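Local atomic coordinates of MHC class I antigen (Ctenopharyngodon idella, PDB entry 5H5Z), a protein that probably presents peptides on the cell surface for immune recognition, binding them in a groove and pairing with beta-2-microglobulin. Residues G1-K6 with Y96-D102. Residues are numbered along the deposited sequence; the frame is centred on the assembly and turned at random.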
ATOM      1  N   GLY A   1     -20.765   6.237   2.015  1.00 36.29           N
ATOM      2  CA  GLY A   1     -19.700   5.310   2.481  1.00 33.40           C
ATOM      3  C   GLY A   1     -18.707   5.999   3.399  1.00 29.79           C
ATOM      4  O   GLY A   1     -18.681   7.231   3.500  1.00 27.23           O
ATOM      5  N   THR A   2     -17.893   5.198   4.076  1.00 25.62           N
ATOM      6  CA  THR A   2     -16.815   5.712   4.913  1.00 24.04           C
ATOM      7  C   THR A   2     -15.673   6.182   4.018  1.00 22.52           C
ATOM      8  O   THR A   2     -15.395   5.582   2.980  1.00 23.54           O
ATOM      9  CB  THR A   2     -16.328   4.628   5.905  1.00 31.28           C
ATOM     10  OG1 THR A   2     -17.408   4.263   6.774  1.00 31.87           O
ATOM     11  CG2 THR A   2     -15.158   5.116   6.751  1.00 26.34           C
ATOM     12  N   HIS A   3     -15.026   7.271   4.410  1.00 19.41           N
ATOM     13  CA  HIS A   3     -13.864   7.764   3.689  1.00 18.25           C
ATOM     14  C   HIS A   3     -12.825   8.208   4.681  1.00 17.97           C
ATOM     15  O   HIS A   3     -13.150   8.491   5.838  1.00 21.20           O
ATOM     16  CB  HIS A   3     -14.230   8.921   2.758  1.00 20.42           C
ATOM     17  CG  HIS A   3     -15.222   8.549   1.702  1.00 21.72           C
ATOM     18  ND1 HIS A   3     -14.909   7.725   0.641  1.00 23.44           N
ATOM     19  CD2 HIS A   3     -16.530   8.867   1.556  1.00 21.09           C
ATOM     20  CE1 HIS A   3     -15.979   7.558  -0.115  1.00 21.42           C
ATOM     21  NE2 HIS A   3     -16.975   8.241   0.417  1.00 22.74           N
ATOM     22  N   SER A   4     -11.576   8.265   4.230  1.00 18.13           N
ATOM     23  CA  SER A   4     -10.470   8.641   5.103  1.00 17.58           C
ATOM     24  C   SER A   4      -9.460   9.537   4.407  1.00 16.78           C
ATOM     25  O   SER A   4      -9.275   9.461   3.189  1.00 18.33           O
ATOM     26  CB  SER A   4      -9.759   7.388   5.627  1.00 19.67           C
ATOM     27  OG  SER A   4      -9.108   6.708   4.566  1.00 19.22           O
ATOM     28  N   LEU A   5      -8.807  10.380   5.205  1.00 16.35           N
ATOM     29  CA  LEU A   5      -7.689  11.203   4.772  1.00 15.97           C
ATOM     30  C   LEU A   5      -6.510  10.858   5.675  1.00 15.85           C
ATOM     31  O   LEU A   5      -6.648  10.862   6.902  1.00 17.06           O
ATOM     32  CB  LEU A   5      -8.042  12.699   4.889  1.00 16.19           C
ATOM     33  CG  LEU A   5      -6.916  13.726   4.697  1.00 15.30           C
ATOM     34  CD1 LEU A   5      -6.236  13.619   3.337  1.00 16.75           C
ATOM     35  CD2 LEU A   5      -7.422  15.150   4.934  1.00 18.75           C
ATOM     36  N   LYS A   6      -5.365  10.537   5.072  1.00 15.62           N
ATOM     37  CA  LYS A   6      -4.179  10.133   5.833  1.00 15.77           C
ATOM     38  C   LYS A   6      -2.903  10.714   5.248  1.00 16.33           C
ATOM     39  O   LYS A   6      -2.750  10.827   4.025  1.00 17.52           O
ATOM     40  CB  LYS A   6      -4.033   8.601   5.871  1.00 19.57           C
ATOM     41  CG  LYS A   6      -5.216   7.844   6.448  1.00 23.16           C
ATOM     42  CD  LYS A   6      -5.022   6.349   6.262  1.00 31.05           C
ATOM     43  CE  LYS A   6      -6.182   5.544   6.821  1.00 30.68           C
ATOM     44  NZ  LYS A   6      -5.948   4.097   6.546  1.00 29.17           N
ATOM     45  N   TYR A  96      -0.769  10.152  10.426  1.00 17.11           N
ATOM     46  CA  TYR A  96      -1.935  10.697  11.079  1.00 16.11           C
ATOM     47  C   TYR A  96      -3.049  10.782  10.067  1.00 17.53           C
ATOM     48  O   TYR A  96      -2.801  10.773   8.860  1.00 18.18           O
ATOM     49  CB  TYR A  96      -1.648  12.075  11.697  1.00 16.63           C
ATOM     50  CG  TYR A  96      -1.267  13.166  10.723  1.00 17.02           C
ATOM     51  CD1 TYR A  96      -2.245  13.991  10.147  1.00 18.08           C
ATOM     52  CD2 TYR A  96       0.075  13.409  10.406  1.00 17.01           C
ATOM     53  CE1 TYR A  96      -1.896  15.005   9.265  1.00 18.60           C
ATOM     54  CE2 TYR A  96       0.430  14.421   9.524  1.00 17.34           C
ATOM     55  CZ  TYR A  96      -0.558  15.214   8.960  1.00 17.22           C
ATOM     56  OH  TYR A  96      -0.208  16.216   8.091  1.00 21.13           O
ATOM     57  N   GLY A  97      -4.276  10.874  10.555  1.00 16.62           N
ATOM     58  CA  GLY A  97      -5.393  10.995   9.648  1.00 18.13           C
ATOM     59  C   GLY A  97      -6.720  10.892  10.337  1.00 16.24           C
ATOM     60  O   GLY A  97      -6.787  10.661  11.542  1.00 17.22           O
ATOM     61  N   CYS A  98      -7.779  11.051   9.547  1.00 16.37           N
ATOM     62  CA  CYS A  98      -9.133  11.072  10.062  1.00 17.35           C
ATOM     63  C   CYS A  98     -10.027  10.233   9.169  1.00 18.03           C
ATOM     64  O   CYS A  98      -9.728  10.019   7.989  1.00 20.23           O
ATOM     65  CB  CYS A  98      -9.659  12.514  10.136  1.00 18.98           C
ATOM     66  SG  CYS A  98      -9.608  13.438   8.572  1.00 22.27           S
ATOM     67  N   GLU A  99     -11.097   9.747   9.727  1.00 18.87           N
ATOM     68  CA  GLU A  99     -12.109   9.010   8.980  1.00 19.28           C
ATOM     69  C   GLU A  99     -13.478   9.598   9.219  1.00 19.87           C
ATOM     70  O   GLU A  99     -13.814   9.839  10.296  1.00 21.72           O
ATOM     71  CB  GLU A  99     -12.190   7.588   9.472  1.00 26.15           C
ATOM     72  CG  GLU A  99     -10.878   6.856   9.383  1.00 36.63           C
ATOM     73  CD  GLU A  99     -10.995   5.355   9.652  1.00 62.65           C
ATOM     74  OE1 GLU A  99     -10.786   4.615   8.690  1.00 64.50           O
ATOM     75  OE2 GLU A  99     -11.245   4.926  10.795  1.00 59.12           O
ATOM     76  N   LEU A 100     -14.252   9.696   8.172  1.00 19.34           N
ATOM     77  CA  LEU A 100     -15.627  10.046   8.292  1.00 19.08           C
ATOM     78  C   LEU A 100     -16.536   8.886   7.915  1.00 19.97           C
ATOM     79  O   LEU A 100     -16.491   8.458   6.830  1.00 21.94           O
ATOM     80  CB  LEU A 100     -15.901  11.249   7.380  1.00 21.87           C
ATOM     81  CG  LEU A 100     -17.319  11.770   7.279  1.00 25.43           C
ATOM     82  CD1 LEU A 100     -17.782  12.316   8.588  1.00 26.50           C
ATOM     83  CD2 LEU A 100     -17.332  12.820   6.211  1.00 28.13           C
ATOM     84  N   ASN A 101     -17.270   8.379   8.874  1.00 22.23           N
ATOM     85  CA  ASN A 101     -18.257   7.317   8.668  1.00 29.71           C
ATOM     86  C   ASN A 101     -19.590   7.851   8.118  1.00 36.09           C
ATOM     87  O   ASN A 101     -19.748   8.999   8.086  1.00 36.56           O
ATOM     88  CB  ASN A 101     -18.454   6.573   9.975  1.00 36.74           C
ATOM     89  CG  ASN A 101     -17.159   6.251  10.653  1.00 39.73           C
ATOM     90  OD1 ASN A 101     -16.931   6.627  11.782  1.00 43.88           O
ATOM     91  ND2 ASN A 101     -16.290   5.574   9.960  1.00 37.48           N
ATOM     92  N   ASP A 102     -20.539   7.013   7.683  1.00 46.26           N
ATOM     93  CA  ASP A 102     -21.820   7.536   7.149  1.00 55.44           C
ATOM     94  C   ASP A 102     -22.696   8.339   8.121  1.00 55.27           C
ATOM     95  O   ASP A 102     -23.435   9.249   7.697  1.00 46.74           O
ATOM     96  CB  ASP A 102     -22.707   6.450   6.572  1.00 52.31           C
ATOM     97  CG  ASP A 102     -22.252   5.947   5.200  1.00 55.18           C
ATOM     98  OD1 ASP A 102     -21.757   6.777   4.414  1.00 58.29           O
ATOM     99  OD2 ASP A 102     -22.424   4.731   4.933  1.00 45.18           O
TER
HETATM  100  O   HOH W   1     -17.857   9.693   4.594  1.00 34.92           O
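Strand residues 3-6 and 96-100 run antiparallel, their short axes 4.7 Å apart at closest approach and 167° between directions. Two hydrogen-bonded pairs hold them. His3 N gives to Leu100 O (3.1 Å) and Leu100 N to His3 O (2.8 Å); Leu5 N gives to Cys98 O (3.0 Å) and Cys98 N to Leu5 O (2.9 Å). Ser4-Glu99 and Lys6-Gly97 are the non-hydrogen-bonded pairs, with CA-H...O contacts such as Ser4 CA to Cys98 O (3.3 Å). At Gly97 a CB would clash with Leu5 O and Lys6 CA. At the end of the pairing, a water bridges Gly1 O (2.8 Å) and Leu100 O (2.9 Å); past it, the terminal amine Gly1 N forms a salt bridge with Asp102 OD1 (2.7 Å).

Side chains alternate between the sheet faces. His3, Leu5, Cys98 and Leu100 share one, where Leu5 CB packs on Cys98 SG at 4.1 Å; Ser4, Lys6 and Glu99 share the other, Ser4 CB lying 4.0 Å from Glu99 CG.

In the antiparallel platform flooring the MHC class I groove, this pairing joins the first strand of alpha 1 to the first of alpha 2, with strands 21-27 and 106-114 flanking it. Helix 148-170 covers the face of His3, Leu5, Cys98 and Leu100, anchored by the Cys98-Cys160 disulfide. Leu5 packs on the bound peptide's backbone; Tyr96 OH hydrogen-bonds both to that backbone and to Tyr9 OH. On the underside, Lys6 forms a salt bridge with Asp29 and packs on Lys59 of beta-2-microglobulin.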